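Local coordinates for KaiC-like domain-containing protein (Pyrococcus horikoshii, PDB 3BS4) that is of unknown function but has a KaiC-like domain, consistent with a RecA-type fold, and was crystallised with an unidentified peptide bound, at residues 16-28 with 181-193. Sequence-based numbering, arbitrary orientation.
Sequences KIKKHSLILIHEE and PRGTNFWLWEGVK
Ile17 meets Phe186 from the opposite direction, its CD1 3.8 Å from the ring's CZ. Within the type II turn Lys18–Ser21, His20 N donates to Thr184 OG1 (2.9 Å, 159° at the hydrogen). Strands 22-27 and 184-190, neighbours in the mixed sheet, then run parallel, their axes 21° apart. From Asn185 N–Ser21 O to Gly191 N–Glu27 O, seven backbone hydrogen bonds join them. Leu22 has CG anti to its backbone N (chi1 173°), carrying CD1 over the five-membered ring of Trp187, 3.4 Å from its centroid and almost on the normal, a CH-pi contact; CD2 covers the six-membered part. On the opposite face of the sheet, Ile23 CD1 sits over the Phe186 ring, 4.1 Å from its centroid. His26 NE2 donates in its ring plane to Gly191 O (2.8 Å), while ND1 bonds Tyr202 OH. The OE1 atoms of Glu27 and Glu190 lie 3.8 Å apart; Glu27 OE2 accepts from Lys35 N, Glu190 OE2 is held by Tyr59 OH, and Glu190 OE1 pairs with Lys35 NZ, whose charge probably eases the repulsion. Trp187 NE1 and Asn185 OD1 hydrogen-bond the backbone of the bound peptide, so Leu22 packs against a peptide-contacting indole.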
# COMPACT_ATOMS: atom_id res chain seq x y z
N LYS A 16 -5.97 -15.97 -6.60
CA LYS A 16 -4.75 -15.25 -6.29
C LYS A 16 -4.57 -13.99 -7.15
O LYS A 16 -5.27 -13.79 -8.14
CB LYS A 16 -3.56 -16.20 -6.43
CG LYS A 16 -3.49 -17.19 -5.27
CD LYS A 16 -2.48 -18.30 -5.50
CE LYS A 16 -1.08 -17.88 -5.11
NZ LYS A 16 -0.17 -19.08 -5.03
N ILE A 17 -3.65 -13.13 -6.74
CA ILE A 17 -3.46 -11.84 -7.39
C ILE A 17 -2.63 -11.97 -8.67
O ILE A 17 -1.55 -12.55 -8.64
CB ILE A 17 -2.72 -10.87 -6.44
CG1 ILE A 17 -3.53 -10.69 -5.15
CG2 ILE A 17 -2.46 -9.53 -7.15
CD1 ILE A 17 -2.72 -10.10 -4.00
N LYS A 18 -3.13 -11.41 -9.76
CA LYS A 18 -2.37 -11.31 -11.00
C LYS A 18 -1.14 -10.45 -10.76
O LYS A 18 -1.23 -9.30 -10.33
CB LYS A 18 -3.25 -10.73 -12.11
CG LYS A 18 -2.52 -10.54 -13.41
CD LYS A 18 -3.45 -10.07 -14.51
CE LYS A 18 -2.89 -10.37 -15.90
NZ LYS A 18 -1.54 -9.80 -16.16
N LYS A 19 0.03 -11.02 -11.02
CA LYS A 19 1.29 -10.33 -10.81
C LYS A 19 1.30 -8.94 -11.48
O LYS A 19 0.86 -8.78 -12.62
CB LYS A 19 2.45 -11.20 -11.31
CG LYS A 19 3.82 -10.62 -11.02
CD LYS A 19 4.90 -11.66 -11.28
CE LYS A 19 6.28 -11.03 -11.34
NZ LYS A 19 7.29 -12.13 -11.30
N HIS A 20 1.77 -7.95 -10.72
CA HIS A 20 1.91 -6.56 -11.15
C HIS A 20 0.65 -5.72 -11.04
O HIS A 20 0.64 -4.56 -11.45
CB HIS A 20 2.51 -6.41 -12.56
CG HIS A 20 3.88 -6.99 -12.70
ND1 HIS A 20 4.24 -7.77 -13.78
CD2 HIS A 20 4.96 -6.91 -11.90
CE1 HIS A 20 5.50 -8.15 -13.64
NE2 HIS A 20 5.96 -7.65 -12.50
N SER A 21 -0.41 -6.30 -10.49
CA SER A 21 -1.65 -5.59 -10.30
C SER A 21 -1.48 -4.46 -9.30
O SER A 21 -0.56 -4.47 -8.48
CB SER A 21 -2.71 -6.56 -9.81
OG SER A 21 -3.03 -7.49 -10.85
N LEU A 22 -2.40 -3.50 -9.37
CA LEU A 22 -2.58 -2.49 -8.34
C LEU A 22 -3.86 -2.87 -7.60
O LEU A 22 -4.92 -3.05 -8.22
CB LEU A 22 -2.73 -1.10 -8.95
CG LEU A 22 -3.09 0.06 -8.01
CD1 LEU A 22 -2.06 0.24 -6.87
CD2 LEU A 22 -3.22 1.32 -8.85
N ILE A 23 -3.75 -2.98 -6.27
CA ILE A 23 -4.87 -3.33 -5.39
C ILE A 23 -5.17 -2.13 -4.52
O ILE A 23 -4.30 -1.62 -3.82
CB ILE A 23 -4.50 -4.50 -4.45
CG1 ILE A 23 -4.21 -5.78 -5.25
CG2 ILE A 23 -5.62 -4.78 -3.45
CD1 ILE A 23 -2.75 -5.94 -5.64
N LEU A 24 -6.43 -1.70 -4.53
CA LEU A 24 -6.89 -0.68 -3.60
C LEU A 24 -7.63 -1.32 -2.45
O LEU A 24 -8.59 -2.05 -2.66
CB LEU A 24 -7.83 0.31 -4.30
CG LEU A 24 -8.42 1.40 -3.39
CD1 LEU A 24 -7.33 2.41 -2.88
CD2 LEU A 24 -9.51 2.13 -4.16
N ILE A 25 -7.19 -1.03 -1.22
CA ILE A 25 -7.95 -1.38 -0.02
C ILE A 25 -8.61 -0.07 0.41
O ILE A 25 -7.94 0.87 0.86
CB ILE A 25 -7.05 -1.91 1.14
CG1 ILE A 25 -6.23 -3.14 0.70
CG2 ILE A 25 -7.92 -2.20 2.35
CD1 ILE A 25 -7.03 -4.25 0.11
N HIS A 26 -9.93 -0.00 0.23
CA HIS A 26 -10.69 1.17 0.63
C HIS A 26 -11.32 0.90 2.00
O HIS A 26 -12.33 0.17 2.11
CB HIS A 26 -11.75 1.50 -0.40
CG HIS A 26 -12.60 2.69 -0.04
ND1 HIS A 26 -13.83 2.92 -0.61
CD2 HIS A 26 -12.38 3.69 0.84
CE1 HIS A 26 -14.35 4.02 -0.09
NE2 HIS A 26 -13.49 4.51 0.79
N GLU A 27 -10.71 1.48 3.04
CA GLU A 27 -11.23 1.35 4.41
C GLU A 27 -12.27 2.46 4.57
O GLU A 27 -11.92 3.61 4.83
CB GLU A 27 -10.10 1.48 5.45
CG GLU A 27 -10.62 1.33 6.89
CD GLU A 27 -9.61 1.73 7.97
OE1 GLU A 27 -9.34 2.95 8.10
OE2 GLU A 27 -9.13 0.86 8.74
N GLU A 28 -13.54 2.13 4.35
CA GLU A 28 -14.59 3.17 4.29
C GLU A 28 -14.81 3.87 5.65
O GLU A 28 -15.13 5.08 5.70
CB GLU A 28 -15.89 2.57 3.76
CG GLU A 28 -16.96 3.59 3.46
CD GLU A 28 -18.19 2.93 2.90
OE1 GLU A 28 -18.79 2.07 3.59
OE2 GLU A 28 -18.56 3.25 1.75
N PRO A 181 12.71 -4.79 -12.56
CA PRO A 181 11.47 -5.51 -12.31
C PRO A 181 10.42 -4.60 -11.70
O PRO A 181 10.75 -3.69 -10.94
CB PRO A 181 11.89 -6.58 -11.30
CG PRO A 181 13.34 -6.82 -11.62
CD PRO A 181 13.85 -5.44 -11.89
N ARG A 182 9.17 -4.82 -12.08
CA ARG A 182 8.05 -4.06 -11.54
C ARG A 182 7.46 -4.80 -10.34
O ARG A 182 7.69 -6.00 -10.15
CB ARG A 182 6.99 -3.83 -12.63
CG ARG A 182 7.27 -2.65 -13.57
CD ARG A 182 6.10 -2.46 -14.57
NE ARG A 182 6.14 -1.23 -15.37
CZ ARG A 182 5.44 -0.12 -15.10
NH1 ARG A 182 4.66 -0.06 -14.02
NH2 ARG A 182 5.54 0.94 -15.90
N GLY A 183 6.69 -4.08 -9.54
CA GLY A 183 6.10 -4.71 -8.36
C GLY A 183 4.60 -4.92 -8.47
O GLY A 183 3.97 -4.57 -9.48
N THR A 184 4.06 -5.52 -7.41
CA THR A 184 2.63 -5.65 -7.20
C THR A 184 2.35 -4.70 -6.05
O THR A 184 3.04 -4.75 -5.02
CB THR A 184 2.27 -7.10 -6.88
OG1 THR A 184 2.70 -7.92 -7.98
CG2 THR A 184 0.75 -7.27 -6.69
N ASN A 185 1.35 -3.84 -6.21
CA ASN A 185 1.20 -2.67 -5.35
C ASN A 185 -0.12 -2.64 -4.64
O ASN A 185 -1.15 -2.96 -5.22
CB ASN A 185 1.36 -1.40 -6.19
CG ASN A 185 2.80 -1.22 -6.63
OD1 ASN A 185 3.64 -0.81 -5.84
ND2 ASN A 185 3.09 -1.56 -7.88
N PHE A 186 -0.08 -2.23 -3.37
CA PHE A 186 -1.28 -2.04 -2.56
C PHE A 186 -1.39 -0.60 -2.15
O PHE A 186 -0.46 -0.04 -1.60
CB PHE A 186 -1.22 -2.89 -1.30
CG PHE A 186 -1.24 -4.37 -1.56
CD1 PHE A 186 -2.42 -5.08 -1.42
CD2 PHE A 186 -0.08 -5.04 -1.91
CE1 PHE A 186 -2.45 -6.47 -1.64
CE2 PHE A 186 -0.10 -6.43 -2.15
CZ PHE A 186 -1.30 -7.13 -2.01
N TRP A 187 -2.54 -0.01 -2.43
CA TRP A 187 -2.84 1.35 -1.98
C TRP A 187 -3.88 1.26 -0.88
O TRP A 187 -4.86 0.55 -1.02
CB TRP A 187 -3.48 2.16 -3.12
CG TRP A 187 -2.50 2.63 -4.13
CD1 TRP A 187 -1.14 2.44 -4.10
CD2 TRP A 187 -2.77 3.44 -5.28
NE1 TRP A 187 -0.55 3.06 -5.19
CE2 TRP A 187 -1.53 3.69 -5.91
CE3 TRP A 187 -3.94 3.95 -5.85
CZ2 TRP A 187 -1.42 4.44 -7.10
CZ3 TRP A 187 -3.84 4.69 -7.04
CH2 TRP A 187 -2.58 4.93 -7.63
N LEU A 188 -3.69 2.03 0.19
CA LEU A 188 -4.72 2.14 1.21
C LEU A 188 -5.44 3.48 1.06
O LEU A 188 -4.78 4.50 0.89
CB LEU A 188 -4.09 2.04 2.61
CG LEU A 188 -5.04 2.13 3.81
CD1 LEU A 188 -6.07 0.97 3.81
CD2 LEU A 188 -4.27 2.15 5.12
N TRP A 189 -6.76 3.49 1.18
CA TRP A 189 -7.48 4.77 1.22
C TRP A 189 -8.39 4.75 2.45
O TRP A 189 -9.23 3.86 2.55
CB TRP A 189 -8.33 4.98 -0.04
CG TRP A 189 -9.06 6.31 -0.06
CD1 TRP A 189 -10.20 6.63 0.60
CD2 TRP A 189 -8.67 7.48 -0.79
NE1 TRP A 189 -10.55 7.95 0.35
CE2 TRP A 189 -9.62 8.50 -0.49
CE3 TRP A 189 -7.60 7.79 -1.64
CZ2 TRP A 189 -9.54 9.79 -1.04
CZ3 TRP A 189 -7.51 9.09 -2.17
CH2 TRP A 189 -8.48 10.06 -1.87
N GLU A 190 -8.19 5.70 3.36
CA GLU A 190 -8.93 5.74 4.63
C GLU A 190 -10.05 6.76 4.55
O GLU A 190 -9.79 7.95 4.37
CB GLU A 190 -7.97 6.08 5.79
CG GLU A 190 -6.86 5.03 5.91
CD GLU A 190 -5.91 5.27 7.08
OE1 GLU A 190 -6.35 5.26 8.25
OE2 GLU A 190 -4.72 5.44 6.82
N GLY A 191 -11.28 6.29 4.66
CA GLY A 191 -12.46 7.18 4.69
C GLY A 191 -13.00 7.47 3.31
O GLY A 191 -12.80 6.69 2.36
N VAL A 192 -13.72 8.57 3.17
CA VAL A 192 -14.25 8.95 1.86
C VAL A 192 -13.47 10.17 1.43
O VAL A 192 -12.61 10.09 0.53
CB VAL A 192 -15.78 9.18 1.89
CG1 VAL A 192 -16.30 9.50 0.50
CG2 VAL A 192 -16.47 7.92 2.44
N LYS A 193 -13.75 11.30 2.10
CA LYS A 193 -12.97 12.55 1.99
C LYS A 193 -13.20 13.36 0.71
O LYS A 193 -13.50 14.56 0.79
CB LYS A 193 -11.47 12.31 2.22
CG LYS A 193 -11.16 11.71 3.59
CD LYS A 193 -9.68 11.53 3.83
CE LYS A 193 -9.38 11.21 5.31
NZ LYS A 193 -10.24 10.12 5.87
O HOH W 1 0.98 -2.04 -9.79
O HOH W 2 3.64 -2.83 -11.51